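Local coordinates for Alr1585 protein (Nostoc sp., PDB 5C2I), which probably catalyses the hydrogen peroxide-dependent oxidation of dyes and other substrates with a bound haem, as a dye-decolorizing (DyP-type) peroxidase, at residues L48-E53 against A94-S99; S146-L151 against E178-E183; A274-I279 against E440-Q445. The protein carries 1 engineered substitution. One frame throughout, in Å; residues are numbered along the deposited sequence.

Overall arrangement
Interactions 1 and 2 belong to one antiparallel sheet of the N-terminal alpha+beta domain, their centres 7 Å apart. Interaction 1 links strands 42-50 and 93-98 across 150-156. In interaction 2 the loop leading into strand 150-156 meets strand 177-189, with strand 42-50 lying between those two strands. The two touch directly where Ser-99 OG lies 2.6 Å from Ile-148 O and Leu-48 O 2.8 Å from His-149 N, both probable hydrogen bonds. Interaction 3 is in the C-terminal half, its centre 46 Å from that of interaction 1 and 41 Å from that of interaction 2. The haem pocket draws its residues from between 197 and 448, so interactions 1 and 2 do not line it.

Interaction 1 of 3, residues L48-E53 against A94-S99; sequences LQFKPE and ANFFLS
Phe-50 and Phe-96 meet edge to edge, CZ of one 4.2 Å from CZ of the other. Each ring takes its neighbour near its own plane, so the faces do not overlap and the pair is an apolar contact of rims, not a stack. The ring of Phe-96 gets there because CG stands opposite the backbone N (chi1 -178°), which carries it off strand 93-98 in the direction of strand 42-50. A leucine methyl adds the second touch: CD2 of Leu-98 comes to 4.4 Å from Phe-50 CE2, again at the rim of the ring. No hydrogen bond joins the two segments; all three touching side chains are buried, and the contact is wholly apolar. Polar interactions surround it instead: Ser-99 is the N-cap of helix 100-105, its OG taking the N-H of Gly-102, and the backbone N of Phe-50 is bonded to His-149 ND1. In the antiparallel sheet of the DyP dimeric alpha+beta barrel domain, strand 150-156 runs between the two strands, and both phenylalanines pack on its Ala-150. Helix 55-68 lies on the same side, Ile-62 touching both rings and Val-58 touching Phe-50.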
# COMPACT_ATOMS: atom_id res chain seq x y z
N LEU A 48 -33.66 -7.78 -14.57
CA LEU A 48 -34.68 -7.02 -15.23
C LEU A 48 -35.98 -7.73 -15.36
O LEU A 48 -36.02 -8.92 -15.59
CB LEU A 48 -34.24 -6.70 -16.66
CG LEU A 48 -32.86 -6.10 -16.82
CD1 LEU A 48 -32.64 -5.82 -18.31
CD2 LEU A 48 -32.71 -4.81 -16.02
N GLN A 49 -37.06 -6.96 -15.22
CA GLN A 49 -38.40 -7.34 -15.66
C GLN A 49 -38.88 -6.28 -16.64
O GLN A 49 -39.03 -5.08 -16.28
CB GLN A 49 -39.36 -7.40 -14.51
CG GLN A 49 -40.75 -7.89 -14.85
CD GLN A 49 -41.63 -7.88 -13.61
OE1 GLN A 49 -42.44 -7.01 -13.43
NE2 GLN A 49 -41.43 -8.85 -12.74
N PHE A 50 -39.09 -6.70 -17.88
CA PHE A 50 -39.51 -5.76 -18.92
C PHE A 50 -40.93 -5.27 -18.67
O PHE A 50 -41.78 -5.99 -18.13
CB PHE A 50 -39.35 -6.41 -20.31
CG PHE A 50 -37.91 -6.78 -20.62
CD1 PHE A 50 -36.92 -5.79 -20.66
CD2 PHE A 50 -37.56 -8.07 -20.90
CE1 PHE A 50 -35.60 -6.12 -20.93
CE2 PHE A 50 -36.24 -8.40 -21.18
CZ PHE A 50 -35.26 -7.42 -21.19
N LYS A 51 -41.19 -4.03 -19.06
CA LYS A 51 -42.49 -3.42 -18.73
C LYS A 51 -43.58 -3.93 -19.69
O LYS A 51 -43.33 -4.12 -20.89
CB LYS A 51 -42.39 -1.91 -18.82
CG LYS A 51 -41.47 -1.32 -17.78
CD LYS A 51 -41.44 0.19 -17.91
CE LYS A 51 -40.62 0.82 -16.79
NZ LYS A 51 -40.53 2.29 -17.03
N PRO A 52 -44.78 -4.17 -19.16
CA PRO A 52 -45.87 -4.72 -19.96
C PRO A 52 -46.16 -3.92 -21.21
O PRO A 52 -46.09 -2.70 -21.19
CB PRO A 52 -47.10 -4.65 -19.02
CG PRO A 52 -46.52 -4.72 -17.66
CD PRO A 52 -45.15 -4.06 -17.73
N GLU A 53 -46.44 -4.64 -22.30
CA GLU A 53 -46.91 -4.04 -23.55
C GLU A 53 -45.86 -3.16 -24.21
O GLU A 53 -46.21 -2.32 -25.00
CB GLU A 53 -48.18 -3.20 -23.33
CG GLU A 53 -49.19 -3.84 -22.39
CD GLU A 53 -50.04 -4.88 -23.06
OE1 GLU A 53 -50.71 -4.51 -24.08
OE2 GLU A 53 -50.08 -6.04 -22.55
N ALA A 94 -19.27 -6.79 -21.13
CA ALA A 94 -20.72 -6.97 -20.92
C ALA A 94 -21.26 -8.30 -21.43
O ALA A 94 -20.91 -8.74 -22.56
CB ALA A 94 -21.49 -5.81 -21.54
N ASN A 95 -22.18 -8.88 -20.66
CA ASN A 95 -22.97 -10.03 -21.05
C ASN A 95 -24.45 -9.63 -20.98
O ASN A 95 -24.85 -8.73 -20.22
CB ASN A 95 -22.84 -11.21 -20.08
CG ASN A 95 -21.60 -12.05 -20.23
OD1 ASN A 95 -20.97 -12.40 -19.22
ND2 ASN A 95 -21.28 -12.47 -21.46
N PHE A 96 -25.27 -10.36 -21.70
CA PHE A 96 -26.73 -10.26 -21.58
C PHE A 96 -27.33 -11.66 -21.58
O PHE A 96 -27.04 -12.47 -22.48
CB PHE A 96 -27.29 -9.44 -22.74
CG PHE A 96 -28.79 -9.23 -22.67
CD1 PHE A 96 -29.32 -8.26 -21.86
CD2 PHE A 96 -29.66 -10.03 -23.40
CE1 PHE A 96 -30.69 -8.10 -21.74
CE2 PHE A 96 -31.03 -9.85 -23.33
CZ PHE A 96 -31.54 -8.88 -22.50
N PHE A 97 -28.18 -11.93 -20.59
CA PHE A 97 -28.83 -13.24 -20.44
C PHE A 97 -30.35 -13.12 -20.41
O PHE A 97 -30.89 -12.14 -19.86
CB PHE A 97 -28.37 -13.92 -19.16
CG PHE A 97 -26.87 -13.93 -18.94
CD1 PHE A 97 -26.08 -14.90 -19.48
CD2 PHE A 97 -26.26 -12.95 -18.15
CE1 PHE A 97 -24.70 -14.89 -19.26
CE2 PHE A 97 -24.91 -12.96 -17.89
CZ PHE A 97 -24.11 -13.93 -18.46
N LEU A 98 -31.04 -14.12 -20.96
CA LEU A 98 -32.50 -14.21 -20.91
C LEU A 98 -32.95 -15.42 -20.13
O LEU A 98 -32.38 -16.51 -20.28
CB LEU A 98 -33.11 -14.29 -22.33
CG LEU A 98 -33.02 -12.99 -23.14
CD1 LEU A 98 -33.27 -13.26 -24.61
CD2 LEU A 98 -33.98 -11.95 -22.61
N SER A 99 -33.99 -15.25 -19.31
CA SER A 99 -34.70 -16.38 -18.71
C SER A 99 -35.74 -16.92 -19.68
O SER A 99 -36.06 -16.27 -20.69
CB SER A 99 -35.41 -15.94 -17.42
OG SER A 99 -36.52 -15.09 -17.70

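Interaction 2 of 3, residues S146-L151 against E178-E183; sequences SEIHAL and EIVHRE
Val-180 points its CB toward 146-151 and is met there by two side chains, Ser-146 and Ile-148. CG2 lies 4.1 Å from Ile-148 CG1, the two aliphatic side chains running at a slant to one another, and also borders Ser-146 CB. CB and CG1 lie against Ser-146, whose OG comes 4.1 Å from Val-180 CB; this is packing only, and no hydrogen bond crosses between the segments. CG1 of Ile-148 is placed beside its own backbone N, opposite the carbonyl carbon (chi1 -65°), and this brings the end of the side chain closer to the valine than its CB direction suggests. Putting an alanine at Val-180 would remove both methyls and is likely to leave Ile-148 CG1 without its mate and a gap beside Ser-146. On either segment a histidine is tied to a glutamate two residues away. His-149 NE2 donates its N-H to Glu-147 OE2 at 2.8 Å, the oxygen lying in the ring plane and using its anti side. His-181 NE2 donates to Glu-183 OE2 at 2.6 Å, here 35° out of the carboxylate plane; Lys-258 makes a salt bridge to the same oxygen. These bonds help to set the rotation of each ring, with Phe-50 N as second partner of His-149; His-181 also rests on Gln-171 of the second subunit. In the antiparallel sheet of the DyP dimeric alpha+beta barrel domain, strand 42-50 lies between strands 150-156 and 177-189: His-149 and Ala-150 form a classic beta bulge opposite Leu-48, and Gln-49 packs on Val-180. Helix 159-176 covers Ile-179 and Arg-182, while Leu-151 reaches strand 250-261 of the C-terminal half.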
# COMPACT_ATOMS: atom_id res chain seq x y z
N SER A 146 -39.46 -11.60 -7.70
CA SER A 146 -40.12 -11.10 -8.91
C SER A 146 -39.91 -12.07 -10.06
O SER A 146 -39.00 -12.87 -10.03
CB SER A 146 -39.50 -9.76 -9.32
OG SER A 146 -39.85 -8.76 -8.36
N GLU A 147 -40.77 -11.97 -11.08
CA GLU A 147 -40.54 -12.67 -12.31
C GLU A 147 -39.38 -11.94 -13.03
O GLU A 147 -39.45 -10.76 -13.30
CB GLU A 147 -41.80 -12.67 -13.19
CG GLU A 147 -41.58 -13.37 -14.52
CD GLU A 147 -42.83 -13.47 -15.37
OE1 GLU A 147 -43.82 -14.05 -14.87
OE2 GLU A 147 -42.81 -13.02 -16.54
N ILE A 148 -38.28 -12.66 -13.21
CA ILE A 148 -37.10 -12.09 -13.82
C ILE A 148 -37.05 -12.49 -15.28
O ILE A 148 -37.19 -13.67 -15.61
CB ILE A 148 -35.86 -12.57 -13.07
CG1 ILE A 148 -35.89 -12.01 -11.64
CG2 ILE A 148 -34.59 -12.15 -13.79
CD1 ILE A 148 -34.80 -12.59 -10.75
N HIS A 149 -36.86 -11.50 -16.14
CA HIS A 149 -36.76 -11.73 -17.58
C HIS A 149 -35.36 -11.85 -18.12
O HIS A 149 -35.10 -12.53 -19.11
CB HIS A 149 -37.51 -10.61 -18.33
CG HIS A 149 -38.99 -10.61 -18.11
ND1 HIS A 149 -39.78 -9.50 -18.32
CD2 HIS A 149 -39.84 -11.58 -17.69
CE1 HIS A 149 -41.04 -9.79 -18.04
NE2 HIS A 149 -41.10 -11.05 -17.67
N ALA A 150 -34.43 -11.12 -17.50
CA ALA A 150 -33.10 -10.97 -18.04
C ALA A 150 -32.11 -10.53 -17.00
O ALA A 150 -32.49 -10.00 -15.94
CB ALA A 150 -33.13 -9.98 -19.20
N LEU A 151 -30.84 -10.74 -17.31
CA LEU A 151 -29.75 -10.28 -16.49
C LEU A 151 -28.79 -9.53 -17.41
O LEU A 151 -28.29 -10.10 -18.41
CB LEU A 151 -29.07 -11.45 -15.81
CG LEU A 151 -27.72 -11.20 -15.07
CD1 LEU A 151 -27.77 -10.16 -13.96
CD2 LEU A 151 -27.16 -12.52 -14.52
N GLU A 178 -38.07 -2.60 -15.48
CA GLU A 178 -37.84 -2.43 -14.06
C GLU A 178 -36.55 -3.14 -13.72
O GLU A 178 -36.34 -4.29 -14.13
CB GLU A 178 -38.97 -3.09 -13.25
CG GLU A 178 -40.35 -2.49 -13.49
CD GLU A 178 -40.45 -1.05 -13.05
OE1 GLU A 178 -39.70 -0.66 -12.14
OE2 GLU A 178 -41.24 -0.29 -13.64
N ILE A 179 -35.67 -2.48 -12.99
CA ILE A 179 -34.52 -3.16 -12.44
C ILE A 179 -34.99 -3.71 -11.10
O ILE A 179 -35.18 -2.94 -10.15
CB ILE A 179 -33.34 -2.19 -12.30
CG1 ILE A 179 -32.90 -1.70 -13.70
CG2 ILE A 179 -32.20 -2.86 -11.58
CD1 ILE A 179 -31.91 -0.56 -13.68
N VAL A 180 -35.22 -5.01 -11.02
CA VAL A 180 -35.85 -5.59 -9.84
C VAL A 180 -34.82 -5.95 -8.78
O VAL A 180 -35.17 -6.15 -7.62
CB VAL A 180 -36.77 -6.80 -10.18
CG1 VAL A 180 -37.88 -6.37 -11.13
CG2 VAL A 180 -35.98 -7.98 -10.74
N HIS A 181 -33.57 -6.07 -9.18
CA HIS A 181 -32.50 -6.41 -8.26
C HIS A 181 -31.16 -5.99 -8.83
O HIS A 181 -30.97 -6.04 -10.06
CB HIS A 181 -32.52 -7.90 -7.96
CG HIS A 181 -31.59 -8.28 -6.87
ND1 HIS A 181 -31.73 -7.79 -5.59
CD2 HIS A 181 -30.45 -9.00 -6.88
CE1 HIS A 181 -30.75 -8.26 -4.84
NE2 HIS A 181 -29.96 -8.99 -5.60
N ARG A 182 -30.24 -5.58 -7.95
CA ARG A 182 -28.86 -5.27 -8.34
C ARG A 182 -27.88 -5.92 -7.37
O ARG A 182 -28.09 -5.91 -6.15
CB ARG A 182 -28.63 -3.77 -8.39
CG ARG A 182 -27.20 -3.35 -8.68
CD ARG A 182 -27.02 -1.84 -8.87
NE ARG A 182 -25.61 -1.45 -8.89
CZ ARG A 182 -25.11 -0.38 -9.48
NH1 ARG A 182 -25.86 0.45 -10.19
NH2 ARG A 182 -23.81 -0.17 -9.37
N GLU A 183 -26.78 -6.42 -7.92
CA GLU A 183 -25.59 -6.74 -7.15
C GLU A 183 -24.37 -6.00 -7.71
O GLU A 183 -24.30 -5.70 -8.92
CB GLU A 183 -25.33 -8.25 -7.15
CG GLU A 183 -26.44 -9.11 -6.52
CD GLU A 183 -26.54 -9.01 -5.01
OE1 GLU A 183 -25.61 -8.51 -4.33
OE2 GLU A 183 -27.60 -9.45 -4.49

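Interaction 3 of 3, residues A274-I279 against E440-Q445; sequences AQKLNI and EEYNFQ
Leu-277 and Lys-276, in the last turn of helix 263-277, pack against Glu-440 and Tyr-442 of the two-stranded antiparallel sheet made by 428-431 and 439-442; the helix ends there in a Schellman motif. Leu-277 CD2 lies 4.0 Å from Glu-440 CB, the two side chains passing each other in opposite directions. Lys-276 lays its aliphatic part across both strand residues at about right angles. Its CG meets the edge of the Tyr-442 ring, 4.2 Å from CE2, and its CE comes 4.0 Å from Glu-440 OE2. The ammonium does not close a salt bridge: NZ remains 4.8 Å from Glu-440 OE2, near enough for the opposite charges probably to attract. The bends of the lysine chain at chi2 (-61°) and chi3 (-72°) keep it folded close to the carboxylate. Lys-276 O lies 3.8 Å from Glu-440 OE2, but both are acceptors and cannot bond to each other; one water bridges the carbonyl to the other carboxylate oxygen, donating to Lys-276 O at 2.7 Å and to Glu-440 OE1 at 2.8 Å. Glu-440 reaches the water with a chain extended beyond CG.

Further out, Asp-269 of the same helix holds the strand segment at two points, with OD1 bonded to Tyr-442 OH and OD2 to the backbone N of Gln-445. Strand 428-431 is the antiparallel partner of 439-442: its Trp-430 pairs through its backbone with Glu-440, packs on Leu-277, and is bonded through NE1 to Tyr-442 O. The helix end itself is set by Asn-278, which has positive phi (52°): Asn-278 N makes a weak bond to Gln-275 O, and Ile-279 N reaches back to Ala-274 O at 3.0 Å.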
# COMPACT_ATOMS: atom_id res chain seq x y z
N ALA A 274 -12.28 -29.34 14.97
CA ALA A 274 -10.86 -29.53 15.23
C ALA A 274 -10.62 -29.99 16.67
O ALA A 274 -9.81 -30.90 16.92
CB ALA A 274 -10.11 -28.24 14.94
N GLN A 275 -11.31 -29.38 17.61
CA GLN A 275 -11.13 -29.74 19.03
C GLN A 275 -11.62 -31.16 19.27
O GLN A 275 -10.98 -31.91 20.00
CB GLN A 275 -11.91 -28.83 19.97
CG GLN A 275 -11.55 -27.37 19.95
CD GLN A 275 -12.40 -26.55 20.92
OE1 GLN A 275 -12.80 -27.05 22.01
NE2 GLN A 275 -12.66 -25.28 20.56
N LYS A 276 -12.75 -31.52 18.69
CA LYS A 276 -13.32 -32.87 18.87
C LYS A 276 -12.39 -33.96 18.33
O LYS A 276 -12.14 -34.99 19.01
CB LYS A 276 -14.73 -32.94 18.25
CG LYS A 276 -15.75 -32.26 19.15
CD LYS A 276 -15.84 -32.92 20.55
CE LYS A 276 -16.51 -34.28 20.52
NZ LYS A 276 -16.86 -34.84 21.87
N LEU A 277 -11.82 -33.71 17.15
CA LEU A 277 -10.87 -34.64 16.56
C LEU A 277 -9.46 -34.52 17.10
O LEU A 277 -8.58 -35.32 16.74
CB LEU A 277 -10.84 -34.46 15.04
CG LEU A 277 -12.17 -34.69 14.32
CD1 LEU A 277 -12.04 -34.27 12.88
CD2 LEU A 277 -12.60 -36.14 14.45
N ASN A 278 -9.21 -33.50 17.93
CA ASN A 278 -7.88 -33.19 18.38
C ASN A 278 -6.89 -33.04 17.23
O ASN A 278 -5.84 -33.71 17.22
CB ASN A 278 -7.41 -34.26 19.39
CG ASN A 278 -6.24 -33.80 20.18
OD1 ASN A 278 -6.16 -32.64 20.56
ND2 ASN A 278 -5.30 -34.69 20.41
N ILE A 279 -7.23 -32.17 16.26
CA ILE A 279 -6.35 -31.81 15.16
C ILE A 279 -6.21 -30.29 15.02
O ILE A 279 -6.93 -29.51 15.65
CB ILE A 279 -6.86 -32.38 13.82
CG1 ILE A 279 -8.25 -31.79 13.48
CG2 ILE A 279 -6.91 -33.90 13.88
CD1 ILE A 279 -8.84 -32.29 12.19
N GLU A 440 -14.55 -40.69 13.27
CA GLU A 440 -15.46 -40.26 14.30
C GLU A 440 -16.58 -39.43 13.63
O GLU A 440 -16.32 -38.66 12.72
CB GLU A 440 -14.70 -39.41 15.28
CG GLU A 440 -15.57 -38.69 16.28
CD GLU A 440 -14.75 -38.17 17.46
OE1 GLU A 440 -13.73 -38.81 17.80
OE2 GLU A 440 -15.15 -37.14 18.03
N GLU A 441 -17.83 -39.63 14.06
CA GLU A 441 -18.96 -38.89 13.46
C GLU A 441 -19.04 -37.46 14.01
O GLU A 441 -18.82 -37.24 15.19
CB GLU A 441 -20.29 -39.60 13.75
CG GLU A 441 -20.51 -40.84 12.92
CD GLU A 441 -21.84 -41.50 13.20
OE1 GLU A 441 -22.44 -41.23 14.25
OE2 GLU A 441 -22.31 -42.26 12.33
N TYR A 442 -19.36 -36.50 13.14
CA TYR A 442 -19.62 -35.13 13.56
C TYR A 442 -20.58 -34.53 12.53
O TYR A 442 -20.36 -34.68 11.31
CB TYR A 442 -18.32 -34.32 13.63
CG TYR A 442 -18.42 -32.91 14.11
CD1 TYR A 442 -18.80 -31.87 13.26
CD2 TYR A 442 -18.07 -32.59 15.41
CE1 TYR A 442 -18.87 -30.55 13.70
CE2 TYR A 442 -18.14 -31.27 15.86
CZ TYR A 442 -18.53 -30.26 14.99
OH TYR A 442 -18.56 -28.97 15.46
N ASN A 443 -21.63 -33.89 13.02
CA ASN A 443 -22.62 -33.26 12.13
C ASN A 443 -22.17 -31.83 11.86
O ASN A 443 -22.43 -30.95 12.67
CB ASN A 443 -24.00 -33.23 12.74
CG ASN A 443 -24.83 -34.45 12.46
OD1 ASN A 443 -26.00 -34.29 12.07
ND2 ASN A 443 -24.29 -35.64 12.64
N PHE A 444 -21.46 -31.61 10.74
CA PHE A 444 -21.04 -30.28 10.43
C PHE A 444 -22.26 -29.55 9.87
O PHE A 444 -22.97 -30.06 9.00
CB PHE A 444 -19.87 -30.25 9.42
CG PHE A 444 -19.20 -28.90 9.36
CD1 PHE A 444 -18.22 -28.56 10.27
CD2 PHE A 444 -19.57 -27.97 8.36
CE1 PHE A 444 -17.62 -27.32 10.24
CE2 PHE A 444 -18.98 -26.73 8.34
CZ PHE A 444 -18.00 -26.40 9.26
N GLN A 445 -22.53 -28.37 10.41
CA GLN A 445 -23.73 -27.68 10.04
C GLN A 445 -23.57 -26.94 8.72
O GLN A 445 -22.47 -26.57 8.31
CB GLN A 445 -24.10 -26.74 11.14
CG GLN A 445 -25.41 -26.01 10.96
CD GLN A 445 -26.59 -26.96 10.85
OE1 GLN A 445 -26.89 -27.44 9.76
NE2 GLN A 445 -27.20 -27.29 11.97
O HOH W 1 -11.45 -37.57 18.83